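Local atomic coordinates of E3 ubiquitin-protein ligase HERC2 (Homo sapiens, PDB entry 4L1M), a protein that probably transfers ubiquitin to target proteins through a HECT domain and also carries RCC1-like beta-propellers, the first of which is described here. Residues I58-K63 against Q374-S379; A325-E328 against V332-W335; L66-S69 against R73-T76; A273-K276 against V280-W283; T115-S120 against A145-Q150. One frame throughout, in Å; residues are numbered along the deposited sequence.

Interaction 1. Residues I58-K63 against Q374-S379; sequences IACAEK and QSFAWS
Ile58 and Phe376 each swing their chain away from their own carbonyl carbon, with chi1 at -68° to CG1 and -59° to CG, while Trp378 tucks CG between its backbone N and carbonyl carbon (chi1 60°). The two strands run nearly antiparallel, and these torsions carry the indole across to Ile58. The Ile58 side chain and the indole run alongside each other, pointing opposite ways: Ile58 CD1 lies 3.9 Å from Trp378 CZ3, and Trp378 CH2 comes within 3.8 Å of the backbone N of Ile58. Ile58 CD1 also touches the Phe376 stem, 4.2 Å from its CB. Further along, Cys60 SG meets the Phe376 ring at CE2 (4.0 Å), a sulfur-aromatic contact in which the sulfur approaches obliquely, 5.0 Å from the ring centroid. Phe65 meets the same ring, and Ala369 touches both Ile58 and Trp378. The strand axes stand 9.5 Å apart because the strands belong to neighbouring propeller blades, one built from both chain ends (27-31 and 45-46 with 365-370 and 374-379), the other from residues 55-88. All four residues are buried, and between these two segments the contact rests on apolar packing and a sulfur-aromatic approach, with dispersion probably the main attraction.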
loop_
_atom_site.group_PDB
_atom_site.type_symbol
_atom_site.label_atom_id
_atom_site.label_comp_id
_atom_site.label_asym_id
_atom_site.label_seq_id
_atom_site.Cartn_x
_atom_site.Cartn_y
_atom_site.Cartn_z
ATOM N N ILE A 58 -6.646 -7.480 -0.616
ATOM C CA ILE A 58 -5.498 -8.163 -1.147
ATOM C C ILE A 58 -4.251 -7.318 -0.903
ATOM O O ILE A 58 -4.213 -6.160 -1.282
ATOM C CB ILE A 58 -5.635 -8.384 -2.670
ATOM C CG1 ILE A 58 -6.746 -9.374 -2.955
ATOM C CG2 ILE A 58 -4.302 -8.863 -3.266
ATOM C CD1 ILE A 58 -6.940 -9.709 -4.413
ATOM N N ALA A 59 -3.231 -7.921 -0.296
ATOM C CA ALA A 59 -1.964 -7.263 -0.030
ATOM C C ALA A 59 -0.861 -7.934 -0.858
ATOM O O ALA A 59 -0.549 -9.096 -0.665
ATOM C CB ALA A 59 -1.634 -7.341 1.435
ATOM N N CYS A 60 -0.292 -7.175 -1.780
ATOM C CA CYS A 60 0.633 -7.698 -2.732
ATOM C C CYS A 60 2.058 -7.542 -2.224
ATOM O O CYS A 60 2.505 -6.432 -1.968
ATOM C CB CYS A 60 0.456 -6.957 -4.054
ATOM S SG CYS A 60 -1.094 -7.358 -4.914
ATOM N N ALA A 61 2.763 -8.660 -2.099
ATOM C CA ALA A 61 4.193 -8.632 -1.821
ATOM C C ALA A 61 4.956 -8.841 -3.127
ATOM O O ALA A 61 4.375 -8.742 -4.212
ATOM C CB ALA A 61 4.558 -9.671 -0.787
ATOM N N GLU A 62 6.249 -9.106 -3.044
ATOM C CA GLU A 62 7.063 -9.208 -4.260
ATOM C C GLU A 62 6.877 -10.501 -5.052
ATOM O O GLU A 62 6.792 -10.441 -6.277
ATOM C CB GLU A 62 8.538 -9.011 -3.960
ATOM C CG GLU A 62 9.343 -8.685 -5.215
ATOM C CD GLU A 62 10.837 -8.845 -5.013
ATOM O OE1 GLU A 62 11.326 -9.995 -5.098
ATOM O OE2 GLU A 62 11.509 -7.823 -4.773
ATOM N N LYS A 63 6.843 -11.651 -4.378
ATOM C CA LYS A 63 6.673 -12.939 -5.082
ATOM C C LYS A 63 5.305 -13.560 -4.863
ATOM O O LYS A 63 4.956 -14.538 -5.509
ATOM C CB LYS A 63 7.731 -13.963 -4.636
ATOM C CG LYS A 63 9.184 -13.531 -4.771
ATOM C CD LYS A 63 9.624 -13.346 -6.224
ATOM C CE LYS A 63 11.160 -13.320 -6.328
ATOM N NZ LYS A 63 11.678 -12.255 -7.237
ATOM N N GLN A 374 1.654 -6.762 -11.424
ATOM C CA GLN A 374 0.318 -7.353 -11.324
ATOM C C GLN A 374 -0.695 -6.335 -10.862
ATOM O O GLN A 374 -0.357 -5.380 -10.172
ATOM C CB GLN A 374 0.305 -8.491 -10.309
ATOM C CG GLN A 374 1.204 -9.658 -10.651
ATOM C CD GLN A 374 2.636 -9.481 -10.199
ATOM O OE1 GLN A 374 2.967 -8.554 -9.451
ATOM N NE2 GLN A 374 3.507 -10.362 -10.683
ATOM N N SER A 375 -1.948 -6.554 -11.256
ATOM C CA SER A 375 -3.049 -5.702 -10.843
ATOM C C SER A 375 -4.267 -6.549 -10.618
ATOM O O SER A 375 -4.517 -7.502 -11.356
ATOM C CB SER A 375 -3.343 -4.636 -11.908
ATOM O OG SER A 375 -2.150 -4.088 -12.462
ATOM N N PHE A 376 -5.015 -6.218 -9.581
ATOM C CA PHE A 376 -6.253 -6.920 -9.253
ATOM C C PHE A 376 -7.376 -5.935 -8.979
ATOM O O PHE A 376 -7.143 -4.826 -8.506
ATOM C CB PHE A 376 -6.073 -7.774 -8.016
ATOM C CG PHE A 376 -4.999 -8.808 -8.136
ATOM C CD1 PHE A 376 -5.289 -10.077 -8.603
ATOM C CD2 PHE A 376 -3.690 -8.516 -7.758
ATOM C CE1 PHE A 376 -4.299 -11.046 -8.700
ATOM C CE2 PHE A 376 -2.699 -9.482 -7.854
ATOM C CZ PHE A 376 -3.009 -10.751 -8.325
ATOM N N ALA A 377 -8.594 -6.352 -9.288
ATOM C CA ALA A 377 -9.777 -5.570 -8.995
ATOM C C ALA A 377 -10.894 -6.530 -8.636
ATOM O O ALA A 377 -11.063 -7.537 -9.328
ATOM C CB ALA A 377 -10.171 -4.725 -10.202
ATOM N N TRP A 378 -11.660 -6.219 -7.585
ATOM C CA TRP A 378 -12.787 -7.058 -7.220
ATOM C C TRP A 378 -14.081 -6.301 -6.930
ATOM O O TRP A 378 -14.076 -5.176 -6.420
ATOM C CB TRP A 378 -12.428 -7.963 -6.035
ATOM C CG TRP A 378 -12.039 -7.235 -4.794
ATOM C CD1 TRP A 378 -12.833 -6.940 -3.729
ATOM C CD2 TRP A 378 -10.732 -6.726 -4.476
ATOM N NE1 TRP A 378 -12.113 -6.252 -2.774
ATOM C CE2 TRP A 378 -10.817 -6.122 -3.201
ATOM C CE3 TRP A 378 -9.505 -6.714 -5.150
ATOM C CZ2 TRP A 378 -9.738 -5.511 -2.598
ATOM C CZ3 TRP A 378 -8.430 -6.101 -4.552
ATOM C CH2 TRP A 378 -8.548 -5.500 -3.282
ATOM N N SER A 379 -15.186 -6.964 -7.236
ATOM C CA SER A 379 -16.501 -6.517 -6.837
ATOM C C SER A 379 -16.744 -6.969 -5.397
ATOM O O SER A 379 -15.891 -7.587 -4.793
ATOM C CB SER A 379 -17.573 -7.108 -7.758
ATOM O OG SER A 379 -17.534 -8.528 -7.721
#

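Interaction 2. Residues A325-E328 against V332-W335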
loop_
_atom_site.group_PDB
_atom_site.type_symbol
_atom_site.label_atom_id
_atom_site.label_comp_id
_atom_site.label_asym_id
_atom_site.label_seq_id
_atom_site.Cartn_x
_atom_site.Cartn_y
_atom_site.Cartn_z
ATOM N N ALA A 325 -6.513 3.523 -10.127
ATOM C CA ALA A 325 -7.408 4.401 -9.392
ATOM C C ALA A 325 -8.861 3.996 -9.588
ATOM O O ALA A 325 -9.302 3.754 -10.719
ATOM C CB ALA A 325 -7.210 5.821 -9.835
ATOM N N LEU A 326 -9.587 3.880 -8.486
ATOM C CA LEU A 326 -11.005 3.544 -8.524
ATOM C C LEU A 326 -11.829 4.814 -8.288
ATOM O O LEU A 326 -11.530 5.588 -7.372
ATOM C CB LEU A 326 -11.301 2.513 -7.442
ATOM C CG LEU A 326 -12.753 2.056 -7.280
ATOM C CD1 LEU A 326 -13.230 1.333 -8.522
ATOM C CD2 LEU A 326 -12.836 1.146 -6.062
ATOM N N THR A 327 -12.840 5.031 -9.111
ATOM C CA THR A 327 -13.702 6.196 -8.967
ATOM C C THR A 327 -15.006 5.855 -8.259
ATOM O O THR A 327 -15.431 4.690 -8.216
ATOM C CB THR A 327 -14.057 6.818 -10.333
ATOM O OG1 THR A 327 -14.958 5.963 -11.041
ATOM C CG2 THR A 327 -12.811 7.041 -11.168
ATOM N N GLU A 328 -15.629 6.890 -7.705
ATOM C CA GLU A 328 -16.956 6.820 -7.057
ATOM C C GLU A 328 -17.994 6.085 -7.915
ATOM O O GLU A 328 -18.739 5.273 -7.409
ATOM C CB GLU A 328 -17.417 8.252 -6.730
ATOM C CG GLU A 328 -18.877 8.448 -6.348
ATOM C CD GLU A 328 -19.211 9.930 -6.131
ATOM O OE1 GLU A 328 -18.640 10.823 -6.799
ATOM O OE2 GLU A 328 -20.075 10.212 -5.289
ATOM N N VAL A 332 -12.304 2.059 -13.363
ATOM C CA VAL A 332 -10.942 1.748 -12.929
ATOM C C VAL A 332 -9.932 2.276 -13.944
ATOM O O VAL A 332 -9.849 1.781 -15.066
ATOM C CB VAL A 332 -10.750 0.228 -12.755
ATOM C CG1 VAL A 332 -9.384 -0.077 -12.162
ATOM C CG2 VAL A 332 -11.855 -0.344 -11.874
ATOM N N HIS A 333 -9.159 3.280 -13.539
ATOM C CA HIS A 333 -8.151 3.928 -14.404
ATOM C C HIS A 333 -6.770 3.396 -14.064
ATOM O O HIS A 333 -6.506 3.018 -12.932
ATOM C CB HIS A 333 -8.184 5.423 -14.167
ATOM C CG HIS A 333 -9.456 6.074 -14.616
ATOM N ND1 HIS A 333 -9.490 7.014 -15.625
ATOM C CD2 HIS A 333 -10.741 5.922 -14.203
ATOM C CE1 HIS A 333 -10.736 7.406 -15.820
ATOM N NE2 HIS A 333 -11.518 6.757 -14.973
ATOM N N SER A 334 -5.880 3.372 -15.037
ATOM C CA SER A 334 -4.496 2.990 -14.756
ATOM C C SER A 334 -3.517 3.827 -15.569
ATOM O O SER A 334 -3.887 4.438 -16.558
ATOM C CB SER A 334 -4.277 1.517 -15.065
ATOM O OG SER A 334 -4.168 1.303 -16.463
ATOM N N TRP A 335 -2.267 3.829 -15.141
ATOM C CA TRP A 335 -1.174 4.493 -15.869
ATOM C C TRP A 335 0.159 3.954 -15.389
ATOM O O TRP A 335 0.236 3.298 -14.348
ATOM C CB TRP A 335 -1.208 6.021 -15.659
ATOM C CG TRP A 335 -0.872 6.427 -14.271
ATOM C CD1 TRP A 335 0.344 6.728 -13.803
ATOM C CD2 TRP A 335 -1.776 6.574 -13.179
ATOM N NE1 TRP A 335 0.275 7.074 -12.478
ATOM C CE2 TRP A 335 -1.028 6.986 -12.075
ATOM C CE3 TRP A 335 -3.157 6.423 -13.035
ATOM C CZ2 TRP A 335 -1.600 7.234 -10.831
ATOM C CZ3 TRP A 335 -3.724 6.672 -11.790
ATOM C CH2 TRP A 335 -2.937 7.062 -10.703
#
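His333 rises from a backbone pair with Ala325 and ends against Thr327. Its CB lies 4.0 Å from Ala325 O, and the ring beyond, swung away from the His333 carbonyl carbon (chi1 -67°), turns an edge to that same oxygen. On the ring, CD2 touches Thr327 CG2 at 3.8 Å, and NE2, the next atom round, is also close to that methyl before it finds its polar partner in the carboxylate of Glu331. The threonine and histidine side chains lie roughly perpendicular where they touch. Thr327 keeps its hydroxyl for the turn, where OG1 bonds to Asp329 OD1 and Glu331 N, so that its methyl is the part offered to the imidazole. Ala325 and His333 form a hydrogen-bonded antiparallel pair: Ala325 N to His333 O and His333 N to Ala325 O are both 2.9 Å. On the same face of the sheet, Ala325 CB meets the edge of the Trp335 indole at CZ3 (4.1 Å), while Trp335 NE1 bonds to Arg290 O. Leu326 and Val332 form the adjacent non-hydrogen-bonded pair and project from the other face, where Leu326 CD1 meets Val332 CG2 and both residues touch Ile365 of the following blade. In this hairpin of a propeller blade, backbone bonds fix the register, apolar contacts form on both faces, and the buried polar tips of Thr327, His333 and Trp335 are satisfied by residues around the hairpin.

Interaction 3. Residues L66-S69 against R73-T76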
loop_
_atom_site.group_PDB
_atom_site.type_symbol
_atom_site.label_atom_id
_atom_site.label_comp_id
_atom_site.label_asym_id
_atom_site.label_seq_id
_atom_site.Cartn_x
_atom_site.Cartn_y
_atom_site.Cartn_z
ATOM N N LEU A 66 -1.252 -11.890 -0.332
ATOM C CA LEU A 66 -2.134 -12.332 0.699
ATOM C C LEU A 66 -3.542 -11.927 0.331
ATOM O O LEU A 66 -3.757 -10.850 -0.248
ATOM C CB LEU A 66 -1.776 -11.656 2.018
ATOM C CG LEU A 66 -0.451 -12.015 2.678
ATOM C CD1 LEU A 66 -0.393 -11.369 4.034
ATOM C CD2 LEU A 66 -0.271 -13.522 2.832
ATOM N N ILE A 67 -4.502 -12.778 0.679
ATOM C CA ILE A 67 -5.914 -12.478 0.461
ATOM C C ILE A 67 -6.640 -12.603 1.781
ATOM O O ILE A 67 -6.488 -13.612 2.463
ATOM C CB ILE A 67 -6.543 -13.470 -0.517
ATOM C CG1 ILE A 67 -5.702 -13.612 -1.789
ATOM C CG2 ILE A 67 -7.936 -13.043 -0.881
ATOM C CD1 ILE A 67 -4.819 -14.852 -1.818
ATOM N N LEU A 68 -7.425 -11.592 2.143
ATOM C CA LEU A 68 -8.247 -11.648 3.350
ATOM C C LEU A 68 -9.671 -11.998 2.936
ATOM O O LEU A 68 -10.214 -11.347 2.040
ATOM C CB LEU A 68 -8.243 -10.297 4.046
ATOM C CG LEU A 68 -9.099 -10.191 5.314
ATOM C CD1 LEU A 68 -8.579 -11.166 6.347
ATOM C CD2 LEU A 68 -9.125 -8.770 5.871
ATOM N N SER A 69 -10.266 -12.992 3.606
ATOM C CA SER A 69 -11.618 -13.463 3.286
ATOM C C SER A 69 -12.648 -12.823 4.187
ATOM O O SER A 69 -12.332 -12.375 5.302
ATOM C CB SER A 69 -11.744 -14.970 3.474
ATOM O OG SER A 69 -10.491 -15.567 3.615
ATOM N N ARG A 73 -10.252 -15.080 7.516
ATOM C CA ARG A 73 -9.085 -15.902 7.292
ATOM C C ARG A 73 -8.194 -15.287 6.216
ATOM O O ARG A 73 -8.642 -14.500 5.404
ATOM C CB ARG A 73 -9.512 -17.309 6.928
ATOM C CG ARG A 73 -10.167 -18.027 8.090
ATOM C CD ARG A 73 -10.675 -19.389 7.664
ATOM N NE ARG A 73 -11.689 -19.910 8.587
ATOM C CZ ARG A 73 -12.424 -21.005 8.371
ATOM N NH1 ARG A 73 -12.270 -21.725 7.256
ATOM N NH2 ARG A 73 -13.327 -21.381 9.275
ATOM N N VAL A 74 -6.931 -15.687 6.227
ATOM C CA VAL A 74 -5.913 -15.169 5.339
ATOM C C VAL A 74 -5.299 -16.296 4.481
ATOM O O VAL A 74 -4.923 -17.353 4.994
ATOM C CB VAL A 74 -4.815 -14.500 6.150
ATOM C CG1 VAL A 74 -3.665 -14.057 5.247
ATOM C CG2 VAL A 74 -5.364 -13.292 6.888
ATOM N N TYR A 75 -5.209 -16.063 3.175
ATOM C CA TYR A 75 -4.665 -17.039 2.266
ATOM C C TYR A 75 -3.501 -16.454 1.548
ATOM O O TYR A 75 -3.389 -15.222 1.424
ATOM C CB TYR A 75 -5.712 -17.453 1.250
ATOM C CG TYR A 75 -6.876 -18.164 1.876
ATOM C CD1 TYR A 75 -7.849 -17.451 2.557
ATOM C CD2 TYR A 75 -6.988 -19.545 1.832
ATOM C CE1 TYR A 75 -8.917 -18.099 3.155
ATOM C CE2 TYR A 75 -8.047 -20.192 2.443
ATOM C CZ TYR A 75 -9.008 -19.458 3.099
ATOM O OH TYR A 75 -10.095 -20.052 3.697
ATOM N N THR A 76 -2.624 -17.324 1.054
ATOM C CA THR A 76 -1.463 -16.864 0.317
ATOM C C THR A 76 -1.360 -17.585 -1.016
ATOM O O THR A 76 -1.682 -18.775 -1.116
ATOM C CB THR A 76 -0.155 -17.017 1.158
ATOM O OG1 THR A 76 0.950 -16.457 0.442
ATOM C CG2 THR A 76 0.159 -18.489 1.501
#
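Arg73 O takes the backbone N-H of Ser69 at 2.9 Å. Ser69 OG also bonds to Arg73 O, from above the carbonyl plane, but it belongs to one of two modelled conformers and this second grip is less certain. Next along, Ile67 N donates to Tyr75 O (2.8 Å) and Tyr75 N to Ile67 O (2.9 Å), closing a hydrogen-bonded antiparallel pair. The strands are the middle two of a four-stranded propeller blade, joined as a hairpin whose Leu68 and Val74 side packs on Ile97 and Ile100 of the next blade. Leu68 extends CG opposite its backbone N (chi1 178°), which brings CD1 over to Val74 CG2 at 3.9 Å. At the far end Leu66 CD2 leans across to Thr76 CB (3.9 Å) and also reaches Val74 CG1, while Thr76 OG1 is bonded to Arg64 NH1. On the opposite face Ile67 CD1 rests against Tyr75 CB at 4.1 Å, and the Tyr75 ring turns an edge toward Ile67 O.

Interaction 4. Residues A273-K276 against V280-W283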
loop_
_atom_site.group_PDB
_atom_site.type_symbol
_atom_site.label_atom_id
_atom_site.label_comp_id
_atom_site.label_asym_id
_atom_site.label_seq_id
_atom_site.Cartn_x
_atom_site.Cartn_y
_atom_site.Cartn_z
ATOM N N ALA A 273 -0.972 11.349 -3.155
ATOM C CA ALA A 273 -1.938 11.788 -2.172
ATOM C C ALA A 273 -3.306 11.890 -2.810
ATOM O O ALA A 273 -3.429 12.250 -3.980
ATOM C CB ALA A 273 -1.542 13.132 -1.634
ATOM N N LEU A 274 -4.332 11.628 -2.014
ATOM C CA LEU A 274 -5.692 11.596 -2.478
ATOM C C LEU A 274 -6.534 12.475 -1.567
ATOM O O LEU A 274 -6.480 12.321 -0.362
ATOM C CB LEU A 274 -6.172 10.147 -2.402
ATOM C CG LEU A 274 -7.640 9.885 -2.667
ATOM C CD1 LEU A 274 -8.024 10.363 -4.057
ATOM C CD2 LEU A 274 -7.907 8.414 -2.503
ATOM N N THR A 275 -7.311 13.394 -2.131
ATOM C CA THR A 275 -8.147 14.294 -1.314
ATOM C C THR A 275 -9.508 13.686 -0.997
ATOM O O THR A 275 -9.933 12.747 -1.641
ATOM C CB THR A 275 -8.369 15.660 -1.990
ATOM O OG1 THR A 275 -9.138 15.510 -3.189
ATOM C CG2 THR A 275 -7.080 16.289 -2.313
ATOM N N LYS A 276 -10.176 14.237 0.007
ATOM C CA LYS A 276 -11.560 13.898 0.324
ATOM C C LYS A 276 -12.487 14.117 -0.878
ATOM O O LYS A 276 -13.469 13.396 -1.046
ATOM C CB LYS A 276 -12.049 14.733 1.519
ATOM C CG LYS A 276 -13.298 14.224 2.215
ATOM C CD LYS A 276 -13.782 15.215 3.273
ATOM C CE LYS A 276 -14.165 16.586 2.695
ATOM N N VAL A 280 -6.213 13.695 -7.069
ATOM C CA VAL A 280 -4.984 12.890 -6.875
ATOM C C VAL A 280 -3.757 13.704 -7.213
ATOM O O VAL A 280 -3.732 14.404 -8.227
ATOM C CB VAL A 280 -4.961 11.674 -7.813
ATOM C CG1 VAL A 280 -3.773 10.792 -7.506
ATOM C CG2 VAL A 280 -6.257 10.878 -7.688
ATOM N N TYR A 281 -2.742 13.644 -6.356
ATOM C CA TYR A 281 -1.487 14.305 -6.637
ATOM C C TYR A 281 -0.426 13.264 -6.654
ATOM O O TYR A 281 -0.415 12.370 -5.815
ATOM C CB TYR A 281 -1.177 15.366 -5.586
ATOM C CG TYR A 281 -2.121 16.556 -5.623
ATOM C CD1 TYR A 281 -3.441 16.430 -5.183
ATOM C CD2 TYR A 281 -1.695 17.812 -6.082
ATOM C CE1 TYR A 281 -4.309 17.499 -5.202
ATOM C CE2 TYR A 281 -2.567 18.891 -6.108
ATOM C CZ TYR A 281 -3.872 18.729 -5.674
ATOM O OH TYR A 281 -4.751 19.769 -5.688
ATOM N N SER A 282 0.487 13.366 -7.608
ATOM C CA SER A 282 1.658 12.471 -7.630
ATOM C C SER A 282 2.922 13.290 -7.803
ATOM O O SER A 282 2.920 14.347 -8.444
ATOM C CB SER A 282 1.543 11.438 -8.750
ATOM O OG SER A 282 1.566 12.062 -10.023
ATOM N N TRP A 283 3.996 12.798 -7.205
ATOM C CA TRP A 283 5.300 13.433 -7.312
ATOM C C TRP A 283 6.388 12.418 -6.983
ATOM O O TRP A 283 6.097 11.311 -6.489
ATOM C CB TRP A 283 5.362 14.644 -6.409
ATOM C CG TRP A 283 5.301 14.337 -4.964
ATOM C CD1 TRP A 283 6.351 14.290 -4.111
ATOM C CD2 TRP A 283 4.125 14.120 -4.165
ATOM N NE1 TRP A 283 5.923 14.027 -2.830
ATOM C CE2 TRP A 283 4.558 13.905 -2.837
ATOM C CE3 TRP A 283 2.760 14.065 -4.439
ATOM C CZ2 TRP A 283 3.668 13.623 -1.786
ATOM C CZ3 TRP A 283 1.877 13.769 -3.387
ATOM C CH2 TRP A 283 2.343 13.558 -2.083
#
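Trp283 reaches Ala273 because its first torsion (chi1 66°) sets CG between the backbone N and the carbonyl carbon, turning the indole back toward the neighbouring strand. The six-membered ring arrives edge first: Ala273 CB lies in the ring plane, 3.9 Å from Trp283 CZ3, with CH2 equally near, and CZ3 is also 3.7 Å from Ala273 N. Trp283 NE1 makes a weak hydrogen bond to Lys238 O. These residues belong to a beta hairpin at the centre of a propeller blade. Its strands are pinned by the hydrogen-bonded pair Ala273 and Tyr281, with Ala273 N to Tyr281 O at 2.9 Å and Tyr281 N to Ala273 O at 2.8 Å. Tyr281 sends its ring to the same side of the sheet as Ala273, with CG opposite the Tyr281 carbonyl carbon (chi1 -68°) and a ring edge toward Ala273 O. Thr275 is rotated so that its methyl slants toward this ring, CG2 lying 4.2 Å from Tyr281 CE1, while OG1 turns into the hairpin loop to bond Asp277 OD1 and Gln279 N. On the other face Leu274 stretches CG away from its backbone N (chi1 172°) and bends at the next bond, bringing CD1 to within 4.1 Å of Val280 CG2. Val280 CG1 sits 3.8 Å from Ala273 O, and both Leu274 and Val280 touch Val313 in the following blade.

Interaction 5. Residues T115-S120 against A145-Q150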
loop_
_atom_site.group_PDB
_atom_site.type_symbol
_atom_site.label_atom_id
_atom_site.label_comp_id
_atom_site.label_asym_id
_atom_site.label_seq_id
_atom_site.Cartn_x
_atom_site.Cartn_y
_atom_site.Cartn_z
ATOM N N THR A 115 -9.671 -7.934 17.601
ATOM C CA THR A 115 -9.357 -7.647 18.997
ATOM C C THR A 115 -8.124 -6.748 19.189
ATOM O O THR A 115 -7.830 -6.369 20.301
ATOM C CB THR A 115 -9.199 -8.962 19.808
ATOM O OG1 THR A 115 -8.419 -9.907 19.067
ATOM C CG2 THR A 115 -10.578 -9.600 20.104
ATOM N N GLY A 116 -7.398 -6.404 18.125
ATOM C CA GLY A 116 -6.251 -5.498 18.245
ATOM C C GLY A 116 -4.846 -6.091 18.133
ATOM O O GLY A 116 -3.882 -5.339 17.990
ATOM N N GLU A 117 -4.706 -7.415 18.230
ATOM C CA GLU A 117 -3.389 -8.058 18.125
ATOM C C GLU A 117 -2.829 -7.943 16.713
ATOM O O GLU A 117 -3.559 -8.142 15.719
ATOM C CB GLU A 117 -3.434 -9.551 18.495
ATOM C CG GLU A 117 -3.825 -9.866 19.920
ATOM C CD GLU A 117 -5.296 -10.223 20.027
ATOM O OE1 GLU A 117 -6.142 -9.473 19.469
ATOM O OE2 GLU A 117 -5.606 -11.259 20.661
ATOM N N VAL A 118 -1.525 -7.661 16.628
ATOM C CA VAL A 118 -0.812 -7.564 15.339
ATOM C C VAL A 118 0.121 -8.759 15.180
ATOM O O VAL A 118 0.825 -9.124 16.123
ATOM C CB VAL A 118 0.019 -6.282 15.260
ATOM C CG1 VAL A 118 0.685 -6.156 13.905
ATOM C CG2 VAL A 118 -0.849 -5.071 15.515
ATOM N N TYR A 119 0.101 -9.381 14.003
ATOM C CA TYR A 119 0.954 -10.533 13.709
ATOM C C TYR A 119 1.908 -10.163 12.618
ATOM O O TYR A 119 1.570 -9.374 11.744
ATOM C CB TYR A 119 0.132 -11.726 13.221
ATOM C CG TYR A 119 -0.828 -12.244 14.230
ATOM C CD1 TYR A 119 -2.012 -11.575 14.495
ATOM C CD2 TYR A 119 -0.559 -13.417 14.935
ATOM C CE1 TYR A 119 -2.914 -12.063 15.428
ATOM C CE2 TYR A 119 -1.450 -13.921 15.862
ATOM C CZ TYR A 119 -2.626 -13.239 16.106
ATOM O OH TYR A 119 -3.507 -13.714 17.044
ATOM N N SER A 120 3.104 -10.731 12.657
ATOM C CA SER A 120 4.083 -10.476 11.594
ATOM C C SER A 120 4.780 -11.754 11.224
ATOM O O SER A 120 4.939 -12.642 12.057
ATOM C CB SER A 120 5.113 -9.436 12.042
ATOM O OG SER A 120 5.886 -9.938 13.118
ATOM N N ALA A 145 4.624 -6.286 21.779
ATOM C CA ALA A 145 4.613 -4.846 22.046
ATOM C C ALA A 145 3.207 -4.216 21.913
ATOM O O ALA A 145 2.926 -3.236 22.562
ATOM C CB ALA A 145 5.596 -4.131 21.129
ATOM N N PHE A 146 2.334 -4.757 21.071
ATOM C CA PHE A 146 1.003 -4.184 20.914
ATOM C C PHE A 146 -0.090 -4.906 21.723
ATOM O O PHE A 146 -1.220 -4.425 21.784
ATOM C CB PHE A 146 0.600 -4.165 19.436
ATOM C CG PHE A 146 1.377 -3.193 18.613
ATOM C CD1 PHE A 146 1.419 -1.843 18.960
ATOM C CD2 PHE A 146 2.070 -3.615 17.487
ATOM C CE1 PHE A 146 2.145 -0.946 18.205
ATOM C CE2 PHE A 146 2.785 -2.723 16.721
ATOM C CZ PHE A 146 2.819 -1.390 17.073
ATOM N N SER A 147 0.235 -6.047 22.328
ATOM C CA SER A 147 -0.746 -6.807 23.098
ATOM C C SER A 147 -0.997 -6.181 24.475
ATOM O O SER A 147 -0.170 -5.417 24.977
ATOM C CB SER A 147 -0.333 -8.282 23.216
ATOM O OG SER A 147 -0.815 -9.022 22.094
ATOM N N GLY A 148 -2.163 -6.491 25.052
ATOM C CA GLY A 148 -2.589 -5.954 26.352
ATOM C C GLY A 148 -2.745 -4.433 26.475
ATOM O O GLY A 148 -2.730 -3.911 27.586
ATOM N N LYS A 149 -2.919 -3.729 25.351
ATOM C CA LYS A 149 -3.105 -2.268 25.344
ATOM C C LYS A 149 -4.547 -1.916 25.782
ATOM O O LYS A 149 -5.444 -2.759 25.725
ATOM C CB LYS A 149 -2.791 -1.688 23.956
ATOM N N GLN A 150 -4.762 -0.669 26.202
ATOM C CA GLN A 150 -6.046 -0.242 26.774
ATOM C C GLN A 150 -6.819 0.706 25.842
ATOM O O GLN A 150 -6.508 1.892 25.776
ATOM C CB GLN A 150 -5.800 0.457 28.113
#
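The Phe146 ring is met at one corner by Val118: its CD2 lies 3.8 Å from Val118 CG2 and 4.0 Å from Val118 CB, and the methyl approaches obliquely. Phe146 closes a short 3-10 segment, with CG turned away from its carbonyl carbon (chi1 -70°), which directs the ring toward the strand that begins at Val118. Val118 in turn sets CG1 opposite its backbone N (chi1 -177°), which leaves CG2 as the branch facing the phenyl group. A second touch joins the residue before Val118 to the residue after Phe146: the methylene CG of Glu117 comes to 3.8 Å from Ser147 OG, a van der Waals approach. The CA atoms of the two segments come nearest here, Glu117 CA and Ser147 CA 5.8 Å apart. Together the touches bury about 149 Å², and the two segments share no hydrogen bond; the apolar pair is buried, while Glu117 and Ser147 lie partly exposed near the surface. Val118 is held in its sheet by backbone bonding to Ile143 and packs on Leu112 of strand 108-113. Ser147 touches Val142 of strand 140-142, an edge strand of the same blade. Val118 and Phe146 both rest on Val155 of strand 155-160, so the loop after strand 140-142 folds back beside strand 118-122, and the pair sits where one propeller blade meets the next.

Overall arrangement
From the N terminus, residues 58-63 open interaction 1, which closes only at 374-379, more than 300 residues later; the other four contacts are nested inside this loop. They follow in series without crossing: interaction 3 closes the hairpin of 66-69 and 73-76, interaction 5 folds the loop at 145-150 onto 115-120, and interactions 4 and 2 close later hairpins. Interactions 1 and 3 meet directly, with Ala59 O 2.9 Å from Leu66 N, a probable hydrogen bond within one sheet. Interactions 2 and 4 lie in successive blades, their centres about 13 Å apart. Interactions 2, 3 and 4 thus build individual blades, whereas interaction 1 packs the blade built from both chain ends against the blade that follows it.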